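Putative glutathione S-transferase (Corynebacterium glutamicum, PDB 3M1G) probably acts as a glutathione transferase of the ECM4-like, omega-related group, using a thioredoxin-like N-terminal domain and an all-helical C-terminal domain. Local coordinates at residues R234-D239 with E243-L248; R247-L252 with R281-T286. All blocks are in the same frame, centred on the assembly; numbering follows the deposited sequence.

Both contacts lie in the helical C-terminal domain, their centres 9 Å apart, and both use helix 243-253. Along the chain, contact 1 comes first, setting the 234-239 loop against the first turns of that helix. Contact 2 begins where contact 1 ends, sharing Arg247 and Leu248, and joins the next turns to the end of helix 274-284. The two meet directly: Arg234 NE forms a salt bridge with Asp282 OD2 (2.8 Å), and the Tyr235 ring packs on Leu283. Loop and helix 274-284 thus pack together through shared helix 243-253, the core helix of the GST C-terminal domain, whose Ile246, Tyr249 and Pro250 touch helix 71-83 of the thioredoxin-like domain.

Contact 1. Residues R234-D239 with E243-L248; sequences RYLMGD and EADIRL
Leu236 and Asp245 both turn CG beside their own backbone N (chi1 -73° and -54°), and the two side chains run antiparallel past each other. Thr242 stands at the N-cap position of helix 243-253 and Asp245 at N3; Asp245 OD2 accepts from Thr242 N, a bond consistent with the N-capping box of the core helix in the GST fold. Asp245 OD1 takes the backbone N of Leu236 at 3.0 Å through its syn lone pair, nearly straight at 169°, and also accepts from Tyr279 OH. A water accepts from Met237 N (3.0 Å); its contact to Asp245 OD2 is very short and less certain. The buried acid therefore holds the type I turn Tyr235-Gly238 against the helix start while also bonding back to Thr242 N, and the surrounding N-H donors would favour its charged form. Tyr235 CB lies against Asp245 OD2, while the Tyr235 ring reaches Leu283 instead. Apolar pairs add to the contact: Leu248 CD2 meets Leu236 CD1 at 3.8 Å, the side chains at about a right angle, and Met237 CG rests 4.1 Å from Ala244 CB. Leu236 CD1 touches Ala244 CB too, and lies 3.4 Å from the carbonyl O of Ala244.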
ATOM      1  N   ARG A 234      -6.352   8.006  25.573  1.00 23.26           N
ATOM      2  CA  ARG A 234      -6.556   6.645  25.101  1.00 23.99           C
ATOM      3  C   ARG A 234      -7.470   6.574  23.853  1.00 23.32           C
ATOM      4  O   ARG A 234      -7.145   5.889  22.874  1.00 23.56           O
ATOM      5  CB  ARG A 234      -7.107   5.744  26.212  1.00 24.73           C
ATOM      6  CG  ARG A 234      -7.314   4.352  25.692  1.00 26.18           C
ATOM      7  CD  ARG A 234      -6.928   3.328  26.597  1.00 27.10           C
ATOM      8  NE  ARG A 234      -7.231   1.985  26.115  1.00 25.22           N
ATOM      9  CZ  ARG A 234      -7.323   0.951  26.946  1.00 26.61           C
ATOM     10  NH1 ARG A 234      -7.183   1.144  28.261  1.00 26.18           N
ATOM     11  NH2 ARG A 234      -7.628  -0.247  26.503  1.00 25.19           N
ATOM     12  N   TYR A 235      -8.595   7.290  23.901  1.00 22.34           N
ATOM     13  CA  TYR A 235      -9.533   7.389  22.792  1.00 21.92           C
ATOM     14  C   TYR A 235      -9.689   8.869  22.459  1.00 22.10           C
ATOM     15  O   TYR A 235      -9.117   9.713  23.139  1.00 22.49           O
ATOM     16  CB  TYR A 235     -10.866   6.753  23.181  1.00 21.53           C
ATOM     17  CG  TYR A 235     -10.728   5.319  23.664  1.00 20.43           C
ATOM     18  CD1 TYR A 235     -10.422   4.292  22.790  1.00 21.89           C
ATOM     19  CD2 TYR A 235     -10.861   5.004  25.002  1.00 22.54           C
ATOM     20  CE1 TYR A 235     -10.280   2.976  23.224  1.00 22.11           C
ATOM     21  CE2 TYR A 235     -10.720   3.700  25.461  1.00 19.89           C
ATOM     22  CZ  TYR A 235     -10.450   2.694  24.571  1.00 22.24           C
ATOM     23  OH  TYR A 235     -10.303   1.416  25.025  1.00 23.14           O
ATOM     24  N   LEU A 236     -10.475   9.197  21.437  1.00 23.30           N
ATOM     25  CA  LEU A 236     -10.520  10.590  20.930  1.00 23.23           C
ATOM     26  C   LEU A 236     -10.895  11.611  21.986  1.00 24.30           C
ATOM     27  O   LEU A 236     -10.356  12.724  21.968  1.00 24.73           O
ATOM     28  CB  LEU A 236     -11.470  10.726  19.766  1.00 22.57           C
ATOM     29  CG  LEU A 236     -10.951  10.113  18.449  1.00 23.73           C
ATOM     30  CD1 LEU A 236     -12.093  10.025  17.443  1.00 17.92           C
ATOM     31  CD2 LEU A 236      -9.727  10.910  17.904  1.00 19.51           C
HETATM   32  N   MSE A 237     -11.841  11.246  22.865  1.00 24.90           N
HETATM   33  CA  MSE A 237     -12.316  12.138  23.901  1.00 25.60           C
HETATM   34  C   MSE A 237     -11.868  11.696  25.304  1.00 25.61           C
HETATM   35  O   MSE A 237     -12.554  11.975  26.287  1.00 26.70           O
HETATM   36  CB  MSE A 237     -13.843  12.232  23.855  1.00 25.67           C
HETATM   37  CG  MSE A 237     -14.422  12.542  22.478  1.00 28.33           C
HETATM   38 SE   MSE A 237     -13.702  14.192  21.691  0.90 30.65          SE
HETATM   39  CE  MSE A 237     -14.209  15.383  23.037  1.00 23.05           C
ATOM     40  N   GLY A 238     -10.750  10.998  25.408  1.00 25.07           N
ATOM     41  CA  GLY A 238     -10.172  10.701  26.720  1.00 25.23           C
ATOM     42  C   GLY A 238     -10.189   9.227  27.093  1.00 24.58           C
ATOM     43  O   GLY A 238      -9.835   8.377  26.294  1.00 23.65           O
ATOM     44  N   ASP A 239     -10.652   8.936  28.302  1.00 23.17           N
ATOM     45  CA  ASP A 239     -10.445   7.610  28.880  1.00 23.68           C
ATOM     46  C   ASP A 239     -11.351   6.516  28.324  1.00 23.34           C
ATOM     47  O   ASP A 239     -11.010   5.352  28.455  1.00 22.80           O
ATOM     48  CB  ASP A 239     -10.647   7.663  30.400  1.00 24.50           C
ATOM     49  CG  ASP A 239      -9.481   8.314  31.127  1.00 26.90           C
ATOM     50  OD1 ASP A 239      -8.404   8.469  30.516  1.00 27.65           O
ATOM     51  OD2 ASP A 239      -9.657   8.647  32.309  1.00 28.17           O
ATOM     52  N   GLU A 243     -19.043   8.237  20.785  1.00 21.83           N
ATOM     53  CA  GLU A 243     -19.499   8.439  19.425  1.00 21.92           C
ATOM     54  C   GLU A 243     -18.394   8.842  18.436  1.00 21.60           C
ATOM     55  O   GLU A 243     -18.427   8.409  17.282  1.00 22.43           O
ATOM     56  CB  GLU A 243     -20.592   9.521  19.430  1.00 22.17           C
ATOM     57  CG  GLU A 243     -21.103  10.015  18.086  1.00 24.01           C
ATOM     58  CD  GLU A 243     -22.200   9.128  17.442  1.00 29.04           C
ATOM     59  OE1 GLU A 243     -22.730   8.230  18.125  1.00 26.87           O
ATOM     60  OE2 GLU A 243     -22.545   9.380  16.251  1.00 26.78           O
ATOM     61  N   ALA A 244     -17.502   9.742  18.847  1.00 20.73           N
ATOM     62  CA  ALA A 244     -16.365  10.154  18.005  1.00 21.14           C
ATOM     63  C   ALA A 244     -15.520   8.990  17.481  1.00 21.32           C
ATOM     64  O   ALA A 244     -15.142   8.959  16.304  1.00 22.27           O
ATOM     65  CB  ALA A 244     -15.473  11.193  18.773  1.00 20.02           C
ATOM     66  N   ASP A 245     -15.252   8.006  18.343  1.00 21.64           N
ATOM     67  CA  ASP A 245     -14.479   6.815  17.958  1.00 20.94           C
ATOM     68  C   ASP A 245     -15.276   5.930  16.992  1.00 21.60           C
ATOM     69  O   ASP A 245     -14.736   5.363  16.024  1.00 21.47           O
ATOM     70  CB  ASP A 245     -14.074   6.043  19.214  1.00 20.88           C
ATOM     71  CG  ASP A 245     -13.346   6.893  20.217  1.00 21.40           C
ATOM     72  OD1 ASP A 245     -12.229   7.383  19.898  1.00 20.96           O
ATOM     73  OD2 ASP A 245     -13.887   7.065  21.353  1.00 20.36           O
ATOM     74  N   ILE A 246     -16.598   5.868  17.189  1.00 21.10           N
ATOM     75  CA  ILE A 246     -17.450   5.110  16.321  1.00 20.04           C
ATOM     76  C   ILE A 246     -17.525   5.718  14.902  1.00 21.11           C
ATOM     77  O   ILE A 246     -17.750   4.989  13.934  1.00 19.62           O
ATOM     78  CB  ILE A 246     -18.809   4.974  16.985  1.00 22.14           C
ATOM     79  CG1 ILE A 246     -18.626   4.058  18.238  1.00 24.44           C
ATOM     80  CG2 ILE A 246     -19.857   4.426  16.022  1.00 22.31           C
ATOM     81  CD1 ILE A 246     -19.621   4.246  19.278  1.00 21.89           C
ATOM     82  N   ARG A 247     -17.335   7.035  14.789  1.00 19.54           N
ATOM     83  CA  ARG A 247     -17.269   7.702  13.509  1.00 20.26           C
ATOM     84  C   ARG A 247     -15.871   7.620  12.861  1.00 20.54           C
ATOM     85  O   ARG A 247     -15.760   7.639  11.646  1.00 22.25           O
ATOM     86  CB  ARG A 247     -17.675   9.149  13.635  1.00 19.93           C
ATOM     87  CG  ARG A 247     -19.136   9.267  14.003  1.00 21.41           C
ATOM     88  CD  ARG A 247     -19.610  10.683  13.930  1.00 21.22           C
ATOM     89  NE  ARG A 247     -20.930  10.825  14.531  1.00 21.54           N
ATOM     90  CZ  ARG A 247     -21.687  11.919  14.467  1.00 25.04           C
ATOM     91  NH1 ARG A 247     -22.869  11.921  15.068  1.00 26.94           N
ATOM     92  NH2 ARG A 247     -21.281  13.011  13.823  1.00 23.17           N
ATOM     93  N   LEU A 248     -14.820   7.455  13.642  1.00 20.93           N
ATOM     94  CA  LEU A 248     -13.463   7.348  13.070  1.00 21.10           C
ATOM     95  C   LEU A 248     -13.110   5.887  12.665  1.00 21.60           C
ATOM     96  O   LEU A 248     -12.579   5.654  11.582  1.00 22.14           O
ATOM     97  CB  LEU A 248     -12.431   7.928  14.025  1.00 20.63           C
ATOM     98  CG  LEU A 248     -10.954   7.789  13.630  1.00 20.24           C
ATOM     99  CD1 LEU A 248     -10.687   8.441  12.260  1.00 15.82           C
ATOM    100  CD2 LEU A 248     -10.046   8.355  14.725  1.00 18.03           C
TER
HETATM  101  O   HOH W   1     -13.607   8.865  23.075  1.00 20.26           O

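Contact 2. Residues R247-L252 with R281-T286; sequences RLYPTL and RDLFQT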
ATOM      1  N   ARG A 247     -17.335   7.035  14.789  1.00 19.54           N
ATOM      2  CA  ARG A 247     -17.269   7.702  13.509  1.00 20.26           C
ATOM      3  C   ARG A 247     -15.871   7.620  12.861  1.00 20.54           C
ATOM      4  O   ARG A 247     -15.760   7.639  11.646  1.00 22.25           O
ATOM      5  CB  ARG A 247     -17.675   9.149  13.635  1.00 19.93           C
ATOM      6  CG  ARG A 247     -19.136   9.267  14.003  1.00 21.41           C
ATOM      7  CD  ARG A 247     -19.610  10.683  13.930  1.00 21.22           C
ATOM      8  NE  ARG A 247     -20.930  10.825  14.531  1.00 21.54           N
ATOM      9  CZ  ARG A 247     -21.687  11.919  14.467  1.00 25.04           C
ATOM     10  NH1 ARG A 247     -22.869  11.921  15.068  1.00 26.94           N
ATOM     11  NH2 ARG A 247     -21.281  13.011  13.823  1.00 23.17           N
ATOM     12  N   LEU A 248     -14.820   7.455  13.642  1.00 20.93           N
ATOM     13  CA  LEU A 248     -13.463   7.348  13.070  1.00 21.10           C
ATOM     14  C   LEU A 248     -13.110   5.887  12.665  1.00 21.60           C
ATOM     15  O   LEU A 248     -12.579   5.654  11.582  1.00 22.14           O
ATOM     16  CB  LEU A 248     -12.431   7.928  14.025  1.00 20.63           C
ATOM     17  CG  LEU A 248     -10.954   7.789  13.630  1.00 20.24           C
ATOM     18  CD1 LEU A 248     -10.687   8.441  12.260  1.00 15.82           C
ATOM     19  CD2 LEU A 248     -10.046   8.355  14.725  1.00 18.03           C
ATOM     20  N   TYR A 249     -13.451   4.924  13.518  1.00 21.26           N
ATOM     21  CA  TYR A 249     -13.131   3.522  13.301  1.00 21.34           C
ATOM     22  C   TYR A 249     -13.433   2.995  11.914  1.00 21.88           C
ATOM     23  O   TYR A 249     -12.579   2.356  11.320  1.00 20.96           O
ATOM     24  CB  TYR A 249     -13.780   2.654  14.379  1.00 21.46           C
ATOM     25  CG  TYR A 249     -13.663   1.187  14.181  1.00 21.31           C
ATOM     26  CD1 TYR A 249     -12.554   0.488  14.625  1.00 21.73           C
ATOM     27  CD2 TYR A 249     -14.670   0.473  13.539  1.00 20.33           C
ATOM     28  CE1 TYR A 249     -12.464  -0.878  14.442  1.00 21.29           C
ATOM     29  CE2 TYR A 249     -14.578  -0.884  13.359  1.00 19.74           C
ATOM     30  CZ  TYR A 249     -13.461  -1.552  13.805  1.00 19.50           C
ATOM     31  OH  TYR A 249     -13.401  -2.917  13.619  1.00 21.26           O
ATOM     32  N   PRO A 250     -14.626   3.282  11.362  1.00 21.95           N
ATOM     33  CA  PRO A 250     -14.940   2.691  10.065  1.00 21.35           C
ATOM     34  C   PRO A 250     -13.982   3.113   8.937  1.00 22.47           C
ATOM     35  O   PRO A 250     -13.766   2.326   8.010  1.00 22.04           O
ATOM     36  CB  PRO A 250     -16.370   3.183   9.793  1.00 21.21           C
ATOM     37  CG  PRO A 250     -16.967   3.351  11.197  1.00 21.94           C
ATOM     38  CD  PRO A 250     -15.797   3.960  11.953  1.00 22.26           C
ATOM     39  N   THR A 251     -13.429   4.325   9.017  1.00 22.29           N
ATOM     40  CA  THR A 251     -12.428   4.763   8.060  1.00 21.79           C
ATOM     41  C   THR A 251     -11.080   4.041   8.297  1.00 21.70           C
ATOM     42  O   THR A 251     -10.485   3.483   7.363  1.00 21.89           O
ATOM     43  CB  THR A 251     -12.253   6.299   8.053  1.00 21.56           C
ATOM     44  OG1 THR A 251     -13.503   6.897   7.672  1.00 20.82           O
ATOM     45  CG2 THR A 251     -11.224   6.703   6.956  1.00 19.24           C
ATOM     46  N   LEU A 252     -10.631   4.009   9.537  1.00 21.46           N
ATOM     47  CA  LEU A 252      -9.334   3.407   9.870  1.00 21.97           C
ATOM     48  C   LEU A 252      -9.282   1.906   9.589  1.00 22.06           C
ATOM     49  O   LEU A 252      -8.271   1.413   9.072  1.00 21.89           O
ATOM     50  CB  LEU A 252      -8.922   3.673  11.313  1.00 21.18           C
ATOM     51  CG  LEU A 252      -8.633   5.112  11.721  1.00 22.70           C
ATOM     52  CD1 LEU A 252      -8.234   5.145  13.224  1.00 21.57           C
ATOM     53  CD2 LEU A 252      -7.577   5.808  10.842  1.00 23.83           C
ATOM     54  N   ARG A 281      -6.336  -1.198  16.908  1.00 18.79           N
ATOM     55  CA  ARG A 281      -6.390  -2.551  17.444  1.00 18.73           C
ATOM     56  C   ARG A 281      -7.265  -2.647  18.711  1.00 19.63           C
ATOM     57  O   ARG A 281      -8.040  -3.608  18.875  1.00 20.25           O
ATOM     58  CB  ARG A 281      -4.971  -3.060  17.728  1.00 19.12           C
ATOM     59  CG  ARG A 281      -4.214  -3.443  16.444  1.00 20.75           C
ATOM     60  CD  ARG A 281      -2.813  -3.871  16.736  1.00 20.38           C
ATOM     61  NE  ARG A 281      -1.986  -2.756  17.160  1.00 21.85           N
ATOM     62  CZ  ARG A 281      -0.741  -2.871  17.626  1.00 23.13           C
ATOM     63  NH1 ARG A 281      -0.048  -1.780  17.917  1.00 21.05           N
ATOM     64  NH2 ARG A 281      -0.183  -4.068  17.783  1.00 24.23           N
ATOM     65  N   ASP A 282      -7.111  -1.670  19.600  1.00 19.76           N
ATOM     66  CA  ASP A 282      -7.860  -1.553  20.884  1.00 19.97           C
ATOM     67  C   ASP A 282      -9.371  -1.544  20.569  1.00 19.94           C
ATOM     68  O   ASP A 282     -10.137  -2.328  21.096  1.00 20.60           O
ATOM     69  CB  ASP A 282      -7.365  -0.250  21.548  1.00 20.49           C
ATOM     70  CG  ASP A 282      -7.886  -0.008  22.987  1.00 22.97           C
ATOM     71  OD1 ASP A 282      -8.566  -0.848  23.576  1.00 27.23           O
ATOM     72  OD2 ASP A 282      -7.536   1.056  23.541  1.00 24.40           O
ATOM     73  N   LEU A 283      -9.788  -0.714  19.631  1.00 19.61           N
ATOM     74  CA  LEU A 283     -11.191  -0.678  19.202  1.00 18.96           C
ATOM     75  C   LEU A 283     -11.625  -1.973  18.529  1.00 20.83           C
ATOM     76  O   LEU A 283     -12.683  -2.530  18.865  1.00 21.20           O
ATOM     77  CB  LEU A 283     -11.423   0.490  18.251  1.00 18.74           C
ATOM     78  CG  LEU A 283     -11.316   1.915  18.817  1.00 20.08           C
ATOM     79  CD1 LEU A 283     -11.607   2.913  17.695  1.00 19.28           C
ATOM     80  CD2 LEU A 283     -12.292   2.113  20.031  1.00 16.64           C
ATOM     81  N   PHE A 284     -10.821  -2.471  17.586  1.00 21.61           N
ATOM     82  CA  PHE A 284     -11.160  -3.698  16.868  1.00 21.44           C
ATOM     83  C   PHE A 284     -11.459  -4.832  17.830  1.00 21.98           C
ATOM     84  O   PHE A 284     -12.408  -5.572  17.637  1.00 22.47           O
ATOM     85  CB  PHE A 284     -10.051  -4.128  15.888  1.00 22.38           C
ATOM     86  CG  PHE A 284     -10.386  -5.374  15.114  1.00 20.02           C
ATOM     87  CD1 PHE A 284     -10.112  -6.636  15.638  1.00 23.93           C
ATOM     88  CD2 PHE A 284     -11.012  -5.281  13.865  1.00 20.76           C
ATOM     89  CE1 PHE A 284     -10.474  -7.812  14.941  1.00 23.75           C
ATOM     90  CE2 PHE A 284     -11.351  -6.442  13.145  1.00 21.14           C
ATOM     91  CZ  PHE A 284     -11.077  -7.709  13.694  1.00 21.77           C
ATOM     92  N   GLN A 285     -10.653  -4.940  18.868  1.00 22.96           N
ATOM     93  CA  GLN A 285     -10.758  -6.027  19.853  1.00 22.64           C
ATOM     94  C   GLN A 285     -11.891  -5.820  20.854  1.00 23.10           C
ATOM     95  O   GLN A 285     -12.111  -6.670  21.692  1.00 21.23           O
ATOM     96  CB  GLN A 285      -9.428  -6.217  20.572  1.00 22.61           C
ATOM     97  CG  GLN A 285      -8.290  -6.586  19.597  1.00 22.92           C
ATOM     98  CD  GLN A 285      -6.904  -6.510  20.179  1.00 23.56           C
ATOM     99  OE1 GLN A 285      -6.723  -6.394  21.392  1.00 24.00           O
ATOM    100  NE2 GLN A 285      -5.892  -6.576  19.299  1.00 20.26           N
ATOM    101  N   THR A 286     -12.646  -4.732  20.716  1.00 23.10           N
ATOM    102  CA  THR A 286     -13.780  -4.431  21.609  1.00 22.51           C
ATOM    103  C   THR A 286     -15.077  -4.932  20.972  1.00 22.78           C
ATOM    104  O   THR A 286     -15.283  -4.803  19.758  1.00 22.15           O
ATOM    105  CB  THR A 286     -13.867  -2.906  21.851  1.00 23.43           C
ATOM    106  OG1 THR A 286     -12.613  -2.447  22.387  1.00 23.69           O
ATOM    107  CG2 THR A 286     -15.032  -2.514  22.792  1.00 21.55           C
TER
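Tyr249 carries helix 243-253 across to Leu283 and Phe284 at the end of helix 274-284. Just before it, Leu248 lies to one side of these partners and packs on Tyr279, one turn earlier in the same neighbouring helix. At Tyr249, a chi1 of 173° swings the ring away from its own backbone N and sends it alongside Leu283, the two side chains running in opposite directions. Tyr249 CD1 touches Leu283 CB at 3.8 Å, and Leu283 CD1 reaches back to Tyr249 CB at 4.0 Å. Further out, Tyr249 CE1 lies 4.3 Å from Phe284 CB, and the phenol end meets the Phe284 ring at a slant, Tyr249 OH to Phe284 CD2 at 3.4 Å. Pro250 has no N-H to give to the turn before, and the helix kinks here; its ring packs on His74 and on Pro71, which directly follows the predicted nucleophile Cys70. One turn on from Leu248, Leu252 touches Tyr279 and Leu280. On the other helix, Thr286 OG1 donates to Asp282 O at 2.8 Å, tying down the turn after Phe284. No hydrogen bond joins the two segments: the fit is one of apolar surfaces, and the buried Tyr249 hydroxyl finds its polar partner in Thr293 OG1.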